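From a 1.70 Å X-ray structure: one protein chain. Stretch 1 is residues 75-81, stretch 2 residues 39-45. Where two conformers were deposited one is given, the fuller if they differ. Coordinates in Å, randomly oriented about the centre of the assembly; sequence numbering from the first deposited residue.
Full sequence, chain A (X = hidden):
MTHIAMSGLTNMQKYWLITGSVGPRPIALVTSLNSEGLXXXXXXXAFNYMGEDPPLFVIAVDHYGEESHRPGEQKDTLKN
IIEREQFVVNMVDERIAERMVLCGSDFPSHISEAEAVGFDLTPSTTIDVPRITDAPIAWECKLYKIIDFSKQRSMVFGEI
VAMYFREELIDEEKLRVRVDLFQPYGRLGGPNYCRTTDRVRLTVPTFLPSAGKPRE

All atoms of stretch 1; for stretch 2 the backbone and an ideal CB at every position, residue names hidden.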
ATOM      1  N   LYS A  75      -0.332  13.024 -16.664  1.00 46.00           N
ATOM      2  CA  LYS A  75      -0.655  13.860 -15.510  1.00 42.66           C
ATOM      3  C   LYS A  75       0.498  14.813 -15.164  1.00 39.40           C
ATOM      4  O   LYS A  75       1.671  14.502 -15.389  1.00 36.96           O
ATOM      5  CB  LYS A  75      -1.000  12.991 -14.295  1.00 39.23           C
ATOM      6  CG  LYS A  75      -2.305  12.191 -14.411  1.00 42.29           C
ATOM      7  CD  LYS A  75      -3.534  13.099 -14.420  1.00 40.59           C
ATOM      8  CE  LYS A  75      -4.833  12.285 -14.418  1.00 42.50           C
ATOM      9  NZ  LYS A  75      -6.045  13.152 -14.388  1.00 40.59           N
ATOM     10  N   ASP A  76       0.138  15.962 -14.598  1.00 33.84           N
ATOM     11  CA  ASP A  76       1.068  17.041 -14.260  1.00 35.20           C
ATOM     12  C   ASP A  76       1.580  16.965 -12.833  1.00 35.66           C
ATOM     13  O   ASP A  76       2.322  17.844 -12.382  1.00 33.01           O
ATOM     14  CB  ASP A  76       0.380  18.393 -14.438  1.00 38.81           C
ATOM     15  CG  ASP A  76      -0.156  18.596 -15.833  1.00 45.66           C
ATOM     16  OD1 ASP A  76       0.665  18.688 -16.770  1.00 47.45           O
ATOM     17  OD2 ASP A  76      -1.396  18.668 -15.987  1.00 50.09           O
ATOM     18  N   THR A  77       1.145  15.941 -12.106  1.00 31.51           N
ATOM     19  CA  THR A  77       1.439  15.831 -10.682  1.00 27.66           C
ATOM     20  C   THR A  77       2.929  15.972 -10.379  1.00 26.30           C
ATOM     21  O   THR A  77       3.326  16.747  -9.493  1.00 29.97           O
ATOM     22  CB  THR A  77       0.950  14.488 -10.133  1.00 30.80           C
ATOM     23  OG1 THR A  77      -0.413  14.289 -10.528  1.00 33.36           O
ATOM     24  CG2 THR A  77       1.060  14.450  -8.609  1.00 28.08           C
ATOM     25  N   LEU A  78       3.747  15.238 -11.124  0.71 26.96           N
ATOM     26  CA  LEU A  78       5.182  15.190 -10.875  0.71 28.29           C
ATOM     27  C   LEU A  78       5.836  16.560 -11.042  0.71 27.69           C
ATOM     28  O   LEU A  78       6.626  16.975 -10.203  0.71 27.35           O
ATOM     29  CB  LEU A  78       5.850  14.172 -11.798  0.71 27.87           C
ATOM     30  CG  LEU A  78       7.303  13.821 -11.484  0.71 28.05           C
ATOM     31  CD1 LEU A  78       7.438  13.369 -10.034  0.71 28.98           C
ATOM     32  CD2 LEU A  78       7.820  12.743 -12.429  0.71 30.18           C
ATOM     33  N   LYS A  79       5.505  17.263 -12.120  1.00 30.91           N
ATOM     34  CA  LYS A  79       6.086  18.584 -12.353  1.00 26.39           C
ATOM     35  C   LYS A  79       5.662  19.584 -11.275  1.00 29.04           C
ATOM     36  O   LYS A  79       6.475  20.381 -10.802  1.00 30.93           O
ATOM     37  CB  LYS A  79       5.696  19.094 -13.747  1.00 34.35           C
ATOM     38  CG  LYS A  79       6.321  20.432 -14.125  1.00 39.27           C
ATOM     39  CD  LYS A  79       6.037  20.767 -15.587  1.00 43.32           C
ATOM     40  CE  LYS A  79       6.772  22.017 -16.027  1.00 48.47           C
ATOM     41  NZ  LYS A  79       6.520  22.307 -17.463  1.00 57.49           N
ATOM     42  N   ASN A  80       4.395  19.533 -10.872  1.00 26.93           N
ATOM     43  CA  ASN A  80       3.892  20.400  -9.809  1.00 26.84           C
ATOM     44  C   ASN A  80       4.619  20.157  -8.483  1.00 28.39           C
ATOM     45  O   ASN A  80       4.953  21.096  -7.745  1.00 28.87           O
ATOM     46  CB  ASN A  80       2.392  20.185  -9.602  1.00 31.32           C
ATOM     47  CG  ASN A  80       1.557  20.602 -10.803  1.00 34.37           C
ATOM     48  OD1 ASN A  80       2.072  21.140 -11.787  1.00 32.23           O
ATOM     49  ND2 ASN A  80       0.249  20.347 -10.724  1.00 31.65           N
ATOM     50  N   ILE A  81       4.861  18.880  -8.189  1.00 25.95           N
ATOM     51  CA  ILE A  81       5.557  18.520  -6.960  1.00 21.22           C
ATOM     52  C   ILE A  81       7.026  18.957  -7.018  1.00 25.47           C
ATOM     53  O   ILE A  81       7.570  19.472  -6.040  1.00 27.40           O
ATOM     54  CB  ILE A  81       5.465  16.996  -6.689  1.00 22.72           C
ATOM     55  CG1 ILE A  81       4.051  16.638  -6.230  1.00 26.08           C
ATOM     56  CG2 ILE A  81       6.513  16.570  -5.654  1.00 24.36           C
ATOM     57  CD1 ILE A  81       3.808  15.130  -6.088  1.00 23.47           C
ATOM     58  N   UNK A  39      -4.955  24.112  -9.565  1.00 36.19           N
ATOM     59  CA  UNK A  39      -4.854  22.902  -8.750  1.00 33.76           C
ATOM     60  C   UNK A  39      -5.186  21.638  -9.536  1.00 34.04           C
ATOM     61  O   UNK A  39      -6.305  21.467 -10.027  1.00 37.34           O
ATOM     62  CB  UNK A  39      -5.783  23.011  -7.539  1.00 33.76           C
ATOM     63  N   UNK A  40      -4.206  20.747  -9.637  1.00 29.83           N
ATOM     64  CA  UNK A  40      -4.417  19.452 -10.255  1.00 29.67           C
ATOM     65  C   UNK A  40      -4.722  18.423  -9.173  1.00 27.81           C
ATOM     66  O   UNK A  40      -4.294  18.573  -8.027  1.00 27.91           O
ATOM     67  CB  UNK A  40      -3.197  19.034 -11.079  1.00 29.67           C
ATOM     68  N   UNK A  41      -5.493  17.406  -9.541  1.00 28.94           N
ATOM     69  CA  UNK A  41      -5.842  16.329  -8.616  1.00 27.11           C
ATOM     70  C   UNK A  41      -5.733  15.005  -9.352  1.00 26.32           C
ATOM     71  O   UNK A  41      -6.217  14.876 -10.477  1.00 26.62           O
ATOM     72  CB  UNK A  41      -7.247  16.520  -8.042  1.00 27.11           C
ATOM     73  N   UNK A  42      -5.062  14.023  -8.751  1.00 23.79           N
ATOM     74  CA  UNK A  42      -4.906  12.736  -9.422  1.00 23.86           C
ATOM     75  C   UNK A  42      -4.745  11.636  -8.377  1.00 21.25           C
ATOM     76  O   UNK A  42      -4.011  11.817  -7.409  1.00 21.93           O
ATOM     77  CB  UNK A  42      -3.709  12.757 -10.374  1.00 23.86           C
ATOM     78  N   UNK A  43      -5.477  10.530  -8.545  1.00 18.94           N
ATOM     79  CA  UNK A  43      -5.385   9.432  -7.576  1.00 19.79           C
ATOM     80  C   UNK A  43      -4.315   8.409  -7.938  1.00 20.04           C
ATOM     81  O   UNK A  43      -4.108   8.055  -9.111  1.00 19.04           O
ATOM     82  CB  UNK A  43      -6.739   8.728  -7.458  1.00 19.79           C
ATOM     83  N   UNK A  44      -3.663   7.889  -6.903  1.00 16.87           N
ATOM     84  CA  UNK A  44      -2.618   6.877  -7.074  1.00 17.87           C
ATOM     85  C   UNK A  44      -2.746   5.809  -6.005  1.00 16.29           C
ATOM     86  O   UNK A  44      -2.832   6.151  -4.839  1.00 20.79           O
ATOM     87  CB  UNK A  44      -1.228   7.514  -7.024  1.00 17.87           C
ATOM     88  N   UNK A  45      -2.735   4.534  -6.379  1.00 17.08           N
ATOM     89  CA  UNK A  45      -2.784   3.482  -5.363  1.00 17.58           C
ATOM     90  C   UNK A  45      -1.480   2.670  -5.294  1.00 18.53           C
ATOM     91  O   UNK A  45      -1.390   1.726  -4.518  1.00 17.71           O
ATOM     92  CB  UNK A  45      -3.960   2.546  -5.647  1.00 17.58           C
TER

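Position 39 begins a strand that runs across the first turn of a helix, 77-81. Its CA-to-CB bond points away, and no atom of stretch 1 lies within 5.5 Å of the ideal CB. Many residues would do. The residue is Cys39, and it makes no contact with stretch 1.

Position 40 points toward stretch 1. It sits where strand and helix backbones come near, its CA 6.9 Å from the CA of Thr77. The ideal CB is 3.7 Å from ND2 of Asn80 and 4.9 Å from CB of Asp76. The side-chain amide of Asn80 offers a donor, so a short side chain with an acceptor would suit: Asn, Asp or Ser, perhaps Thr. The Asp76 carboxylate nearby makes a second negative charge less attractive. The residue is Asn40, chi1 m. Its OD1 accepts a hydrogen bond from ND2 of Asn80 at 2.9 Å, with an N-H...acceptor angle of 155°. The same OD1 packs 3.8 Å from CB of Asp76. A water makes weak hydrogen bonds to the backbone O of Asn40 (3.2 Å) and to OG1 of Thr77 (3.4 Å).

Position 41 points away, with extended backbone angles. Small or large side chains would do as far as stretch 1 is concerned. The residue is Ala41.

Position 42 points toward stretch 1 again, in keeping with the alternation of a strand. Its ideal CB is already 3.6 Å from OG1 of Thr77 and 4.1 Å from CD of Lys75. A small residue fits best: Ala, Gly or Ser. The residue is Ala42. Its CB lies 3.7 Å from OG1 of Thr77 and touches the aliphatic part of Lys75.

Position 43 points away, with phi near -90°. Many residues would do, and that angle is within reach of proline. The residue is Pro43, with a C-gamma endo ring.

Position 44 points toward stretch 1, yet nothing of stretch 1 lies within 5.5 Å of its ideal CB. A long side chain is needed to cross the gap. Thr77 OG1 could meet a polar tip, and the Lys75 chain offers aliphatic surface. Tyr suits well; Lys or Arg could come near, and Phe could fill space without bonding. The residue is Tyr44, chi1 m. Its OH forms a 2.8 Å hydrogen bond with OG1 of Thr77, in which either hydroxyl could donate. OG1 lies at the ring edge, near its plane. The Tyr44 OH also packs 3.9 Å from CB of Lys75.

Position 45 is out of reach. Many residues would do. The residue is Ser45.

Stretch 2 (39-45) CNAAPYS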
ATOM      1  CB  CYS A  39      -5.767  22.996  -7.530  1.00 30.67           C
ATOM      2  SG  CYS A  39      -5.651  21.546  -6.398  1.00 35.08           S
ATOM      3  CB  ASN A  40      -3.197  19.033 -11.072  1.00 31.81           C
ATOM      4  CG  ASN A  40      -3.016  19.877 -12.324  1.00 33.96           C
ATOM      5  OD1 ASN A  40      -2.013  20.576 -12.477  1.00 32.98           O
ATOM      6  ND2 ASN A  40      -3.982  19.802 -13.229  1.00 37.31           N
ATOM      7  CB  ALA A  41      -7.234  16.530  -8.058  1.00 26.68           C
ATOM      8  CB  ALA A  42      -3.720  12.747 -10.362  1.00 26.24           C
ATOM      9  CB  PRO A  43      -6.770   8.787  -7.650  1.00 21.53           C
ATOM     10  CG  PRO A  43      -7.124   8.953  -9.118  1.00 22.61           C
ATOM     11  CD  PRO A  43      -6.560  10.304  -9.521  1.00 24.86           C
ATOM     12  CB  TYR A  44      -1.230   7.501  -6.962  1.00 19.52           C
ATOM     13  CG  TYR A  44      -0.977   8.579  -7.970  1.00 18.82           C
ATOM     14  CD1 TYR A  44      -0.516   8.261  -9.233  1.00 23.30           C
ATOM     15  CD2 TYR A  44      -1.217   9.906  -7.659  1.00 19.79           C
ATOM     16  CE1 TYR A  44      -0.290   9.249 -10.183  1.00 23.38           C
ATOM     17  CE2 TYR A  44      -0.997  10.904  -8.598  1.00 24.40           C
ATOM     18  CZ  TYR A  44      -0.536  10.561  -9.852  1.00 23.96           C
ATOM     19  OH  TYR A  44      -0.305  11.538 -10.793  1.00 26.99           O
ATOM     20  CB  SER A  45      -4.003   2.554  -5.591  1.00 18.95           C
ATOM     21  OG  SER A  45      -3.833   1.718  -6.722  1.00 19.29           O
TER
HETATM   22  O   HOH W   1      -1.873  16.495  -8.437  1.00 27.93           O
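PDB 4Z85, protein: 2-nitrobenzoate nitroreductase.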